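Local coordinates for ribose-phosphate pyrophosphokinase (PDB 4TWB), which transfers the pyrophosphoryl group of ATP to the 1-hydroxyl of ribose 5-phosphate, making the nucleotide precursor PRPP, at residues M1-I12 / E48-D57; L67-R75 / H111-N119. All coordinates share one frame; numbering follows the deposited sequence.

Contact 1: M1-I12 / E48-D57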
ATOM      1  N   MET A   1       7.937 -14.147 -25.571  1.00 55.60           N
ATOM      2  CA  MET A   1       7.852 -12.912 -24.795  1.00 61.19           C
ATOM      3  C   MET A   1       6.479 -12.273 -24.891  1.00 62.85           C
ATOM      4  O   MET A   1       5.914 -12.179 -25.982  1.00 61.29           O
ATOM      5  CB  MET A   1       8.880 -11.892 -25.277  1.00 48.30           C
ATOM      6  CG  MET A   1      10.272 -12.112 -24.743  1.00 70.27           C
ATOM      7  SD  MET A   1      11.251 -10.605 -24.898  1.00 59.02           S
ATOM      8  CE  MET A   1      10.455  -9.590 -23.672  1.00 57.69           C
ATOM      9  N   ILE A   2       5.952 -11.827 -23.750  1.00 61.69           N
ATOM     10  CA  ILE A   2       4.731 -11.021 -23.746  1.00 58.89           C
ATOM     11  C   ILE A   2       4.795  -9.888 -22.728  1.00 52.65           C
ATOM     12  O   ILE A   2       5.582  -9.919 -21.779  1.00 52.02           O
ATOM     13  CB  ILE A   2       3.459 -11.853 -23.493  1.00 59.73           C
ATOM     14  CG1 ILE A   2       3.441 -12.383 -22.066  1.00 56.52           C
ATOM     15  CG2 ILE A   2       3.357 -12.999 -24.479  1.00 75.02           C
ATOM     16  CD1 ILE A   2       2.164 -13.098 -21.744  1.00 62.54           C
ATOM     17  N   ILE A   3       3.954  -8.887 -22.949  1.00 47.07           N
ATOM     18  CA  ILE A   3       3.898  -7.727 -22.086  1.00 49.45           C
ATOM     19  C   ILE A   3       2.626  -7.814 -21.275  1.00 56.00           C
ATOM     20  O   ILE A   3       1.536  -7.962 -21.834  1.00 53.59           O
ATOM     21  CB  ILE A   3       3.834  -6.420 -22.907  1.00 37.18           C
ATOM     22  CG1 ILE A   3       5.145  -6.189 -23.651  1.00 39.70           C
ATOM     23  CG2 ILE A   3       3.518  -5.245 -22.005  1.00 36.62           C
ATOM     24  CD1 ILE A   3       5.043  -5.108 -24.691  1.00 45.02           C
ATOM     25  N   ILE A   4       2.759  -7.727 -19.957  1.00 56.36           N
ATOM     26  CA  ILE A   4       1.586  -7.650 -19.107  1.00 50.02           C
ATOM     27  C   ILE A   4       1.487  -6.262 -18.541  1.00 34.72           C
ATOM     28  O   ILE A   4       2.394  -5.815 -17.854  1.00 41.02           O
ATOM     29  CB  ILE A   4       1.629  -8.661 -17.945  1.00 50.00           C
ATOM     30  CG1 ILE A   4       1.666 -10.093 -18.485  1.00 49.44           C
ATOM     31  CG2 ILE A   4       0.410  -8.476 -17.062  1.00 39.21           C
ATOM     32  CD1 ILE A   4       1.924 -11.127 -17.435  1.00 42.79           C
ATOM     33  N   GLY A   5       0.379  -5.590 -18.829  1.00 40.00           N
ATOM     34  CA  GLY A   5       0.121  -4.274 -18.280  1.00 38.07           C
ATOM     35  C   GLY A   5      -0.575  -4.316 -16.934  1.00 47.09           C
ATOM     36  O   GLY A   5      -1.695  -4.819 -16.811  1.00 54.77           O
ATOM     37  N   GLY A   6       0.084  -3.779 -15.915  1.00 37.49           N
ATOM     38  CA  GLY A   6      -0.495  -3.738 -14.586  1.00 40.09           C
ATOM     39  C   GLY A   6      -1.651  -2.768 -14.468  1.00 45.39           C
ATOM     40  O   GLY A   6      -2.228  -2.337 -15.467  1.00 38.82           O
ATOM     41  N   SER A   7      -1.986  -2.431 -13.229  1.00 41.10           N
ATOM     42  CA  SER A   7      -3.065  -1.500 -12.933  1.00 34.63           C
ATOM     43  C   SER A   7      -2.671  -0.050 -13.160  1.00 37.80           C
ATOM     44  O   SER A   7      -3.529   0.841 -13.163  1.00 47.40           O
ATOM     45  CB  SER A   7      -3.485  -1.657 -11.476  1.00 48.44           C
ATOM     46  OG  SER A   7      -2.381  -1.460 -10.609  1.00 38.06           O
ATOM     47  N   ALA A   8      -1.368   0.181 -13.317  1.00 38.84           N
ATOM     48  CA  ALA A   8      -0.825   1.531 -13.488  1.00 39.75           C
ATOM     49  C   ALA A   8       0.282   1.571 -14.543  1.00 42.90           C
ATOM     50  O   ALA A   8       1.474   1.508 -14.249  1.00 42.20           O
ATOM     51  CB  ALA A   8      -0.329   2.089 -12.157  1.00 36.39           C
ATOM     52  N   THR A   9      -0.143   1.649 -15.791  1.00 41.35           N
ATOM     53  CA  THR A   9       0.741   1.855 -16.912  1.00 39.20           C
ATOM     54  C   THR A   9       0.226   3.182 -17.415  1.00 58.87           C
ATOM     55  O   THR A   9      -0.962   3.483 -17.238  1.00 82.16           O
ATOM     56  CB  THR A   9       0.486   0.810 -17.990  1.00 43.57           C
ATOM     57  OG1 THR A   9      -0.698   1.158 -18.720  1.00 48.49           O
ATOM     58  CG2 THR A   9       0.298  -0.551 -17.364  1.00 30.94           C
ATOM     59  N   ASN A  10       1.073   4.008 -18.014  1.00 39.99           N
ATOM     60  CA  ASN A  10       0.532   5.279 -18.496  1.00 44.29           C
ATOM     61  C   ASN A  10       0.524   5.306 -20.010  1.00 53.03           C
ATOM     62  O   ASN A  10       0.898   6.287 -20.642  1.00 58.49           O
ATOM     63  CB  ASN A  10       1.279   6.466 -17.897  1.00 57.51           C
ATOM     64  CG  ASN A  10       1.015   6.623 -16.414  1.00 54.80           C
ATOM     65  OD1 ASN A  10      -0.058   7.077 -16.004  1.00 41.02           O
ATOM     66  ND2 ASN A  10       2.001   6.255 -15.597  1.00 46.53           N
ATOM     67  N   GLY A  11       0.083   4.192 -20.578  1.00 57.65           N
ATOM     68  CA  GLY A  11       0.127   3.987 -22.008  1.00 41.91           C
ATOM     69  C   GLY A  11       1.400   3.256 -22.365  1.00 43.32           C
ATOM     70  O   GLY A  11       1.565   2.790 -23.490  1.00 54.12           O
ATOM     71  N   ILE A  12       2.303   3.151 -21.399  1.00 34.93           N
ATOM     72  CA  ILE A  12       3.621   2.594 -21.672  1.00 41.07           C
ATOM     73  C   ILE A  12       3.568   1.135 -22.118  1.00 47.78           C
ATOM     74  O   ILE A  12       4.337   0.724 -22.991  1.00 48.77           O
ATOM     75  CB  ILE A  12       4.568   2.733 -20.468  1.00 35.46           C
ATOM     76  CG1 ILE A  12       4.937   4.193 -20.250  1.00 25.08           C
ATOM     77  CG2 ILE A  12       5.829   1.926 -20.690  1.00 22.10           C
ATOM     78  CD1 ILE A  12       5.855   4.406 -19.074  1.00 28.94           C
ATOM     79  N   GLU A  48       6.173 -18.490 -20.856  1.00 66.86           N
ATOM     80  CA  GLU A  48       6.496 -17.204 -21.454  1.00 62.20           C
ATOM     81  C   GLU A  48       7.525 -16.390 -20.646  1.00 65.73           C
ATOM     82  O   GLU A  48       7.667 -16.564 -19.429  1.00 59.04           O
ATOM     83  CB  GLU A  48       5.214 -16.394 -21.622  1.00 49.98           C
ATOM     84  CG  GLU A  48       5.146 -15.615 -22.911  1.00 78.71           C
ATOM     85  CD  GLU A  48       4.988 -16.523 -24.105  1.00 87.47           C
ATOM     86  OE1 GLU A  48       4.002 -17.303 -24.114  1.00 63.56           O
ATOM     87  OE2 GLU A  48       5.851 -16.456 -25.017  1.00 81.01           O
ATOM     88  N   GLU A  49       8.255 -15.516 -21.339  1.00 60.44           N
ATOM     89  CA  GLU A  49       9.053 -14.486 -20.683  1.00 50.44           C
ATOM     90  C   GLU A  49       8.185 -13.243 -20.584  1.00 59.71           C
ATOM     91  O   GLU A  49       7.613 -12.785 -21.577  1.00 53.33           O
ATOM     92  CB  GLU A  49      10.310 -14.178 -21.485  1.00 58.79           C
ATOM     93  CG  GLU A  49      11.487 -15.089 -21.177  1.00 66.68           C
ATOM     94  CD  GLU A  49      12.705 -14.781 -22.040  1.00 80.89           C
ATOM     95  OE1 GLU A  49      13.836 -14.772 -21.497  1.00 72.09           O
ATOM     96  OE2 GLU A  49      12.525 -14.546 -23.261  1.00 74.28           O
ATOM     97  N   VAL A  50       8.066 -12.693 -19.387  1.00 52.10           N
ATOM     98  CA  VAL A  50       7.121 -11.605 -19.186  1.00 44.21           C
ATOM     99  C   VAL A  50       7.781 -10.237 -19.004  1.00 42.85           C
ATOM    100  O   VAL A  50       8.849 -10.099 -18.399  1.00 44.19           O
ATOM    101  CB  VAL A  50       6.188 -11.894 -18.007  1.00 47.78           C
ATOM    102  CG1 VAL A  50       5.155 -10.787 -17.864  1.00 46.10           C
ATOM    103  CG2 VAL A  50       5.507 -13.222 -18.212  1.00 47.60           C
ATOM    104  N   LEU A  51       7.134  -9.228 -19.566  1.00 42.16           N
ATOM    105  CA  LEU A  51       7.515  -7.850 -19.326  1.00 44.31           C
ATOM    106  C   LEU A  51       6.344  -7.198 -18.625  1.00 45.17           C
ATOM    107  O   LEU A  51       5.348  -6.858 -19.267  1.00 42.03           O
ATOM    108  CB  LEU A  51       7.803  -7.120 -20.638  1.00 45.62           C
ATOM    109  CG  LEU A  51       9.003  -7.584 -21.463  1.00 46.79           C
ATOM    110  CD1 LEU A  51       9.236  -6.641 -22.636  1.00 29.05           C
ATOM    111  CD2 LEU A  51      10.251  -7.693 -20.596  1.00 47.29           C
ATOM    112  N   LEU A  52       6.466  -7.045 -17.309  1.00 37.69           N
ATOM    113  CA  LEU A  52       5.423  -6.428 -16.510  1.00 36.06           C
ATOM    114  C   LEU A  52       5.632  -4.916 -16.502  1.00 34.29           C
ATOM    115  O   LEU A  52       6.713  -4.436 -16.164  1.00 40.55           O
ATOM    116  CB  LEU A  52       5.497  -6.960 -15.082  1.00 35.25           C
ATOM    117  CG  LEU A  52       4.252  -6.939 -14.185  1.00 34.91           C
ATOM    118  CD1 LEU A  52       4.693  -6.580 -12.768  1.00 30.05           C
ATOM    119  CD2 LEU A  52       3.176  -5.990 -14.675  1.00 27.28           C
ATOM    120  N   VAL A  53       4.609  -4.166 -16.886  1.00 28.14           N
ATOM    121  CA  VAL A  53       4.627  -2.725 -16.733  1.00 29.82           C
ATOM    122  C   VAL A  53       3.727  -2.280 -15.579  1.00 35.56           C
ATOM    123  O   VAL A  53       2.506  -2.382 -15.668  1.00 34.98           O
ATOM    124  CB  VAL A  53       4.167  -2.035 -18.011  1.00 36.26           C
ATOM    125  CG1 VAL A  53       4.098  -0.521 -17.791  1.00 32.39           C
ATOM    126  CG2 VAL A  53       5.112  -2.375 -19.156  1.00 29.08           C
ATOM    127  N   GLN A  54       4.349  -1.807 -14.499  1.00 27.64           N
ATOM    128  CA  GLN A  54       3.648  -1.269 -13.333  1.00 35.14           C
ATOM    129  C   GLN A  54       4.406  -0.067 -12.818  1.00 33.57           C
ATOM    130  O   GLN A  54       5.498  -0.215 -12.286  1.00 31.74           O
ATOM    131  CB  GLN A  54       3.589  -2.288 -12.187  1.00 29.88           C
ATOM    132  CG  GLN A  54       2.231  -2.896 -11.942  1.00 42.73           C
ATOM    133  CD  GLN A  54       1.192  -1.886 -11.505  1.00 37.68           C
ATOM    134  OE1 GLN A  54       0.370  -1.451 -12.302  1.00 47.82           O
ATOM    135  NE2 GLN A  54       1.223  -1.514 -10.243  1.00 33.12           N
ATOM    136  N   THR A  55       3.843   1.123 -12.957  1.00 34.39           N
ATOM    137  CA  THR A  55       4.473   2.276 -12.342  1.00 39.85           C
ATOM    138  C   THR A  55       3.911   2.394 -10.945  1.00 36.34           C
ATOM    139  O   THR A  55       2.861   1.838 -10.660  1.00 37.93           O
ATOM    140  CB  THR A  55       4.228   3.569 -13.125  1.00 33.81           C
ATOM    141  OG1 THR A  55       5.178   4.555 -12.711  1.00 40.42           O
ATOM    142  CG2 THR A  55       2.839   4.091 -12.879  1.00 29.65           C
ATOM    143  N   THR A  56       4.610   3.101 -10.067  1.00 33.38           N
ATOM    144  CA  THR A  56       4.164   3.205  -8.689  1.00 30.86           C
ATOM    145  C   THR A  56       3.976   4.646  -8.237  1.00 35.49           C
ATOM    146  O   THR A  56       4.246   4.978  -7.083  1.00 36.25           O
ATOM    147  CB  THR A  56       5.090   2.434  -7.716  1.00 32.90           C
ATOM    148  OG1 THR A  56       6.396   3.021  -7.714  1.00 31.94           O
ATOM    149  CG2 THR A  56       5.192   0.969  -8.127  1.00 25.85           C
ATOM    150  N   ASP A  57       3.493   5.494  -9.145  1.00 34.09           N
ATOM    151  CA  ASP A  57       3.053   6.843  -8.779  1.00 35.56           C
ATOM    152  C   ASP A  57       1.828   6.809  -7.848  1.00 43.76           C
ATOM    153  O   ASP A  57       1.339   5.734  -7.503  1.00 41.71           O
ATOM    154  CB  ASP A  57       2.767   7.696 -10.026  1.00 29.47           C
ATOM    155  CG  ASP A  57       1.672   7.122 -10.902  1.00 42.16           C
ATOM    156  OD1 ASP A  57       1.040   7.899 -11.652  1.00 75.91           O
ATOM    157  OD2 ASP A  57       1.438   5.901 -10.853  1.00 45.35           O
TER

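Contact 2: L67-R75 / H111-N119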
ATOM      1  N   LEU A  67       1.646  -4.286  -7.352  1.00 34.80           N
ATOM      2  CA  LEU A  67       2.839  -4.813  -8.007  1.00 32.72           C
ATOM      3  C   LEU A  67       3.245  -6.136  -7.382  1.00 32.66           C
ATOM      4  O   LEU A  67       3.450  -7.112  -8.098  1.00 35.08           O
ATOM      5  CB  LEU A  67       3.994  -3.799  -7.966  1.00 30.99           C
ATOM      6  CG  LEU A  67       5.388  -4.248  -8.419  1.00 29.70           C
ATOM      7  CD1 LEU A  67       5.404  -4.649  -9.873  1.00 19.05           C
ATOM      8  CD2 LEU A  67       6.385  -3.150  -8.177  1.00 20.09           C
ATOM      9  N   PHE A  68       3.356  -6.169  -6.054  1.00 33.97           N
ATOM     10  CA  PHE A  68       3.712  -7.397  -5.342  1.00 34.65           C
ATOM     11  C   PHE A  68       2.775  -8.544  -5.698  1.00 39.25           C
ATOM     12  O   PHE A  68       3.229  -9.658  -5.965  1.00 31.40           O
ATOM     13  CB  PHE A  68       3.679  -7.210  -3.830  1.00 30.66           C
ATOM     14  CG  PHE A  68       4.513  -6.082  -3.337  1.00 38.95           C
ATOM     15  CD1 PHE A  68       5.664  -5.715  -3.993  1.00 31.08           C
ATOM     16  CD2 PHE A  68       4.153  -5.401  -2.190  1.00 37.80           C
ATOM     17  CE1 PHE A  68       6.442  -4.677  -3.528  1.00 34.63           C
ATOM     18  CE2 PHE A  68       4.921  -4.364  -1.718  1.00 39.14           C
ATOM     19  CZ  PHE A  68       6.074  -4.000  -2.392  1.00 36.69           C
ATOM     20  N   LEU A  69       1.470  -8.271  -5.689  1.00 37.47           N
ATOM     21  CA  LEU A  69       0.462  -9.301  -5.952  1.00 34.57           C
ATOM     22  C   LEU A  69       0.543  -9.837  -7.377  1.00 45.96           C
ATOM     23  O   LEU A  69       0.530 -11.057  -7.587  1.00 46.45           O
ATOM     24  CB  LEU A  69      -0.932  -8.742  -5.733  1.00 27.04           C
ATOM     25  CG  LEU A  69      -1.260  -8.328  -4.310  1.00 35.64           C
ATOM     26  CD1 LEU A  69      -2.723  -7.897  -4.232  1.00 23.87           C
ATOM     27  CD2 LEU A  69      -0.961  -9.476  -3.355  1.00 27.40           C
ATOM     28  N   ILE A  70       0.596  -8.920  -8.344  1.00 37.50           N
ATOM     29  CA  ILE A  70       0.706  -9.280  -9.746  1.00 36.28           C
ATOM     30  C   ILE A  70       1.986 -10.087  -9.991  1.00 40.99           C
ATOM     31  O   ILE A  70       1.982 -11.089 -10.709  1.00 35.65           O
ATOM     32  CB  ILE A  70       0.720  -8.037 -10.638  1.00 35.08           C
ATOM     33  CG1 ILE A  70      -0.618  -7.305 -10.544  1.00 34.16           C
ATOM     34  CG2 ILE A  70       1.040  -8.416 -12.089  1.00 35.23           C
ATOM     35  CD1 ILE A  70      -0.608  -5.920 -11.140  1.00 36.58           C
ATOM     36  N   ALA A  71       3.081  -9.656  -9.379  1.00 35.08           N
ATOM     37  CA  ALA A  71       4.352 -10.330  -9.567  1.00 33.52           C
ATOM     38  C   ALA A  71       4.301 -11.796  -9.140  1.00 42.13           C
ATOM     39  O   ALA A  71       4.634 -12.679  -9.925  1.00 43.35           O
ATOM     40  CB  ALA A  71       5.440  -9.602  -8.827  1.00 35.47           C
ATOM     41  N   GLU A  72       3.887 -12.060  -7.904  1.00 48.32           N
ATOM     42  CA  GLU A  72       3.772 -13.444  -7.430  1.00 47.00           C
ATOM     43  C   GLU A  72       2.814 -14.280  -8.277  1.00 44.73           C
ATOM     44  O   GLU A  72       3.127 -15.412  -8.626  1.00 42.83           O
ATOM     45  CB  GLU A  72       3.383 -13.515  -5.953  1.00 44.29           C
ATOM     46  CG  GLU A  72       4.571 -13.759  -5.034  1.00 53.95           C
ATOM     47  CD  GLU A  72       4.202 -14.573  -3.813  1.00 65.82           C
ATOM     48  OE1 GLU A  72       2.991 -14.708  -3.531  1.00 73.09           O
ATOM     49  OE2 GLU A  72       5.122 -15.086  -3.138  1.00 70.63           O
ATOM     50  N   THR A  73       1.659 -13.720  -8.611  1.00 34.31           N
ATOM     51  CA  THR A  73       0.725 -14.394  -9.503  1.00 37.79           C
ATOM     52  C   THR A  73       1.393 -14.847 -10.805  1.00 51.60           C
ATOM     53  O   THR A  73       1.209 -15.983 -11.245  1.00 52.75           O
ATOM     54  CB  THR A  73      -0.460 -13.477  -9.857  1.00 44.89           C
ATOM     55  OG1 THR A  73      -1.077 -12.991  -8.654  1.00 42.89           O
ATOM     56  CG2 THR A  73      -1.485 -14.225 -10.697  1.00 37.38           C
ATOM     57  N   ILE A  74       2.165 -13.950 -11.417  1.00 52.73           N
ATOM     58  CA  ILE A  74       2.870 -14.252 -12.664  1.00 41.58           C
ATOM     59  C   ILE A  74       3.871 -15.381 -12.484  1.00 43.47           C
ATOM     60  O   ILE A  74       3.931 -16.281 -13.309  1.00 52.04           O
ATOM     61  CB  ILE A  74       3.569 -12.999 -13.259  1.00 40.10           C
ATOM     62  CG1 ILE A  74       2.540 -12.073 -13.916  1.00 36.99           C
ATOM     63  CG2 ILE A  74       4.614 -13.403 -14.282  1.00 28.46           C
ATOM     64  CD1 ILE A  74       3.004 -10.626 -14.031  1.00 26.35           C
ATOM     65  N   ARG A  75       4.658 -15.339 -11.412  1.00 44.23           N
ATOM     66  CA  ARG A  75       5.612 -16.410 -11.155  1.00 48.35           C
ATOM     67  C   ARG A  75       4.866 -17.716 -10.881  1.00 53.79           C
ATOM     68  O   ARG A  75       5.298 -18.792 -11.301  1.00 53.59           O
ATOM     69  CB  ARG A  75       6.539 -16.057  -9.985  1.00 49.03           C
ATOM     70  CG  ARG A  75       7.510 -17.174  -9.629  1.00 70.71           C
ATOM     71  CD  ARG A  75       8.193 -16.917  -8.296  1.00 70.38           C
ATOM     72  NE  ARG A  75       7.242 -16.927  -7.186  1.00 82.70           N
ATOM     73  CZ  ARG A  75       7.517 -16.488  -5.959  1.00 92.98           C
ATOM     74  NH1 ARG A  75       8.725 -15.998  -5.679  1.00 70.42           N
ATOM     75  NH2 ARG A  75       6.582 -16.538  -5.012  1.00 93.55           N
ATOM     76  N   HIS A 111      14.041  -5.461  -1.651  1.00 38.61           N
ATOM     77  CA  HIS A 111      14.127  -6.822  -1.147  1.00 39.98           C
ATOM     78  C   HIS A 111      12.824  -7.559  -1.409  1.00 38.29           C
ATOM     79  O   HIS A 111      12.827  -8.720  -1.792  1.00 46.50           O
ATOM     80  CB  HIS A 111      14.476  -6.828   0.340  1.00 46.21           C
ATOM     81  CG  HIS A 111      15.927  -6.566   0.620  1.00 64.67           C
ATOM     82  ND1 HIS A 111      16.377  -6.055   1.818  1.00 70.06           N
ATOM     83  CD2 HIS A 111      17.029  -6.738  -0.154  1.00 53.93           C
ATOM     84  CE1 HIS A 111      17.695  -5.930   1.775  1.00 69.27           C
ATOM     85  NE2 HIS A 111      18.114  -6.336   0.590  1.00 73.40           N
ATOM     86  N   ILE A 112      11.707  -6.870  -1.213  1.00 33.92           N
ATOM     87  CA  ILE A 112      10.399  -7.464  -1.444  1.00 27.27           C
ATOM     88  C   ILE A 112      10.198  -7.888  -2.885  1.00 39.36           C
ATOM     89  O   ILE A 112       9.507  -8.867  -3.137  1.00 43.24           O
ATOM     90  CB  ILE A 112       9.253  -6.498  -1.062  1.00 40.21           C
ATOM     91  CG1 ILE A 112       9.139  -6.377   0.461  1.00 33.22           C
ATOM     92  CG2 ILE A 112       7.922  -6.957  -1.661  1.00 24.69           C
ATOM     93  CD1 ILE A 112       7.947  -5.570   0.928  1.00 34.94           C
ATOM     94  N   LEU A 113      10.770  -7.141  -3.829  1.00 38.40           N
ATOM     95  CA  LEU A 113      10.620  -7.463  -5.250  1.00 32.43           C
ATOM     96  C   LEU A 113      11.411  -8.699  -5.680  1.00 38.11           C
ATOM     97  O   LEU A 113      11.024  -9.370  -6.629  1.00 39.25           O
ATOM     98  CB  LEU A 113      11.024  -6.278  -6.126  1.00 30.92           C
ATOM     99  CG  LEU A 113      10.073  -5.087  -6.193  1.00 35.98           C
ATOM    100  CD1 LEU A 113      10.766  -3.904  -6.855  1.00 23.44           C
ATOM    101  CD2 LEU A 113       8.822  -5.446  -6.962  1.00 27.70           C
ATOM    102  N   SER A 114      12.527  -8.980  -5.007  1.00 38.36           N
ATOM    103  CA  SER A 114      13.324 -10.179  -5.299  1.00 39.63           C
ATOM    104  C   SER A 114      12.555 -11.423  -4.862  1.00 48.78           C
ATOM    105  O   SER A 114      12.257 -12.299  -5.680  1.00 46.69           O
ATOM    106  CB  SER A 114      14.689 -10.137  -4.599  1.00 43.61           C
ATOM    107  OG  SER A 114      15.459  -9.013  -4.990  1.00 52.16           O
ATOM    108  N   GLU A 115      12.263 -11.500  -3.560  1.00 53.52           N
ATOM    109  CA  GLU A 115      11.184 -12.342  -3.053  1.00 46.02           C
ATOM    110  C   GLU A 115      10.010 -11.866  -3.886  1.00 52.44           C
ATOM    111  O   GLU A 115      10.031 -10.734  -4.344  1.00 74.12           O
ATOM    112  CB  GLU A 115      10.969 -12.035  -1.572  1.00 46.32           C
ATOM    113  CG  GLU A 115       9.638 -12.497  -0.987  1.00 55.44           C
ATOM    114  CD  GLU A 115       9.650 -13.964  -0.583  1.00 92.70           C
ATOM    115  OE1 GLU A 115      10.760 -14.531  -0.433  1.00 97.96           O
ATOM    116  OE2 GLU A 115       8.548 -14.545  -0.414  1.00 70.87           O
ATOM    117  N   VAL A 116       9.007 -12.692  -4.130  1.00 33.94           N
ATOM    118  CA  VAL A 116       7.884 -12.252  -4.976  1.00 42.04           C
ATOM    119  C   VAL A 116       8.122 -12.542  -6.453  1.00 42.92           C
ATOM    120  O   VAL A 116       7.170 -12.633  -7.230  1.00 46.79           O
ATOM    121  CB  VAL A 116       7.515 -10.752  -4.770  1.00 31.47           C
ATOM    122  CG1 VAL A 116       7.150 -10.091  -6.078  1.00 41.47           C
ATOM    123  CG2 VAL A 116       6.382 -10.589  -3.777  1.00 38.26           C
ATOM    124  N   GLY A 117       9.391 -12.682  -6.836  1.00 33.18           N
ATOM    125  CA  GLY A 117       9.750 -13.289  -8.116  1.00 39.08           C
ATOM    126  C   GLY A 117      10.223 -12.431  -9.287  1.00 58.58           C
ATOM    127  O   GLY A 117      10.307 -12.928 -10.414  1.00 55.01           O
ATOM    128  N   VAL A 118      10.527 -11.155  -9.048  1.00 50.68           N
ATOM    129  CA  VAL A 118      11.051 -10.296 -10.111  1.00 37.63           C
ATOM    130  C   VAL A 118      12.520 -10.633 -10.396  1.00 41.20           C
ATOM    131  O   VAL A 118      13.375 -10.605  -9.502  1.00 36.22           O
ATOM    132  CB  VAL A 118      10.912  -8.798  -9.767  1.00 40.07           C
ATOM    133  CG1 VAL A 118      11.509  -7.963 -10.861  1.00 32.67           C
ATOM    134  CG2 VAL A 118       9.458  -8.427  -9.571  1.00 33.72           C
ATOM    135  N   ASN A 119      12.804 -10.957 -11.651  1.00 37.43           N
ATOM    136  CA  ASN A 119      14.153 -11.338 -12.050  1.00 39.33           C
ATOM    137  C   ASN A 119      14.959 -10.122 -12.470  1.00 45.59           C
ATOM    138  O   ASN A 119      16.107  -9.928 -12.056  1.00 38.63           O
ATOM    139  CB  ASN A 119      14.102 -12.326 -13.217  1.00 45.83           C
ATOM    140  CG  ASN A 119      13.470 -13.647 -12.836  1.00 55.61           C
ATOM    141  OD1 ASN A 119      12.450 -14.057 -13.401  1.00 40.34           O
ATOM    142  ND2 ASN A 119      14.070 -14.318 -11.866  1.00 40.81           N
TER

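Contact 1: M1-I12 / E48-D57
Ile4 lays its CD1 against CG1 of Val50 (3.3 Å), the two side chains meeting obliquely on the sheet face that also carries Ile2 and Leu52. Ile4 has CG1 anti to its carbonyl carbon (chi1 -62°), which swings the ethyl branch back along the strand toward Val50; helix 60-76 covers this face, with Ile74 on Ile4 and Leu67 on Leu52. Ile3, Leu51 and Val53 line the reverse face. There the bent Met1 chain brings CE onto the CG and methyls of Leu51, and Ile12 CG2 approaches Val53 CG1 at 4.2 Å, crossing it at about a right angle. Between the faces runs a regular parallel ladder: Ile2 and Ile4 each donate N and accept at O, from Ile2 N to Glu49 O (2.9 Å) to Val53 N on Ile4 O (2.9 Å), and Gly6 N continues it to Val53 O. Past the strands Gln54 turns its amide back, so that OE1 accepts Ala8 N in its own carbonyl plane (2.6 Å), while Ala8 O takes Thr55 N at 2.7 Å. Ser7 OG hydrogen-bonds to Glu66 of helix 60-76. At the opposite end Met1 N, the chain's amino terminus, makes a salt bridge to Glu48 OE2 (3.2 Å), on its anti lone pair. Adjacent parallel strands 2-5 and 49-53, flanked by strands 24-31 and 81-86, form the central part of the open sheet of the N-terminal PRTase-like domain.

Contact 2: L67-R75 / H111-N119
Phe68 receives the CG2 methyl of Ile112 over one face of its ring, a CH-pi contact with the methyl carbon 3.5 Å from the Phe68 ring centroid and 19° off the normal. With its CG2 methyl opposite the backbone N (chi1 -73°), Ile112 points this branch at the ring, with CD1 more loosely placed near CZ and CE2. Leu113 CD2 lies at the ring's edge, and turns its closer contact to Leu67 CD2 (3.6 Å), the two leucines crossing at about a right angle. One turn further along helix 60-76, Ala71 CB meets Val116 CG1, and Val118 CG2 adds a more distant touch at 4.3 Å. Replacing Phe68 by an alanine would probably leave the Ile112 methyl without its aromatic partner and open a gap beside Leu113. Helix 105-114 ends here in a Schellman motif: Gly117, at positive phi, is its C-prime residue, with Val118 N on Leu113 O (3.0 Å) and Gly117 N on Ser114 O.

The rest is sparser and polar: Arg75 marks the solvent-exposed rim, whereas Glu72 is buried toward the second subunit. The Arg75 guanidinium lies with one face over the carbonyl carbon of Val116, NH1 3.6 Å from Val116 C, while its NH2 forms a salt bridge to Glu72 OE2 (2.8 Å) within the same helix. Glu72 OE2 and Glu115 OE2 come within 4.4 Å of each other, like charges whose repulsion Arg75 is likely to ease. Glu72 OE1 is also hydrogen-bonded to Thr108 OG1, and OE2 to His111 ND1, both of the second subunit. The chemistry thus divides: the two segments are held to each other mainly by apolar contact, whereas the carboxylate of Glu72 is spent on Arg75 and on the dimer partner.

Helix 60-76 joins the two contacts, whose centres lie about 13 Å apart. It follows strand 49-53 of contact 1 and leads to the neighbouring parallel strand 81-86, a beta-alpha-beta crossover. Its inner side rests on contact 1, Leu67 CD1 lying 3.6 Å from Leu52 CD1 and Ile74 CD1 3.6 Å from Ile4 CD1; other residues of the same helix meet 111-119 in contact 2, which also reaches the dimer partner. At the C-terminal end of 48-57, the side chain of Asp57 is about 11 Å from that of Ser220, a ribose 5-phosphate-binding residue, and about 12 Å from a bound AMP. Contact 2 lies away from the known sites.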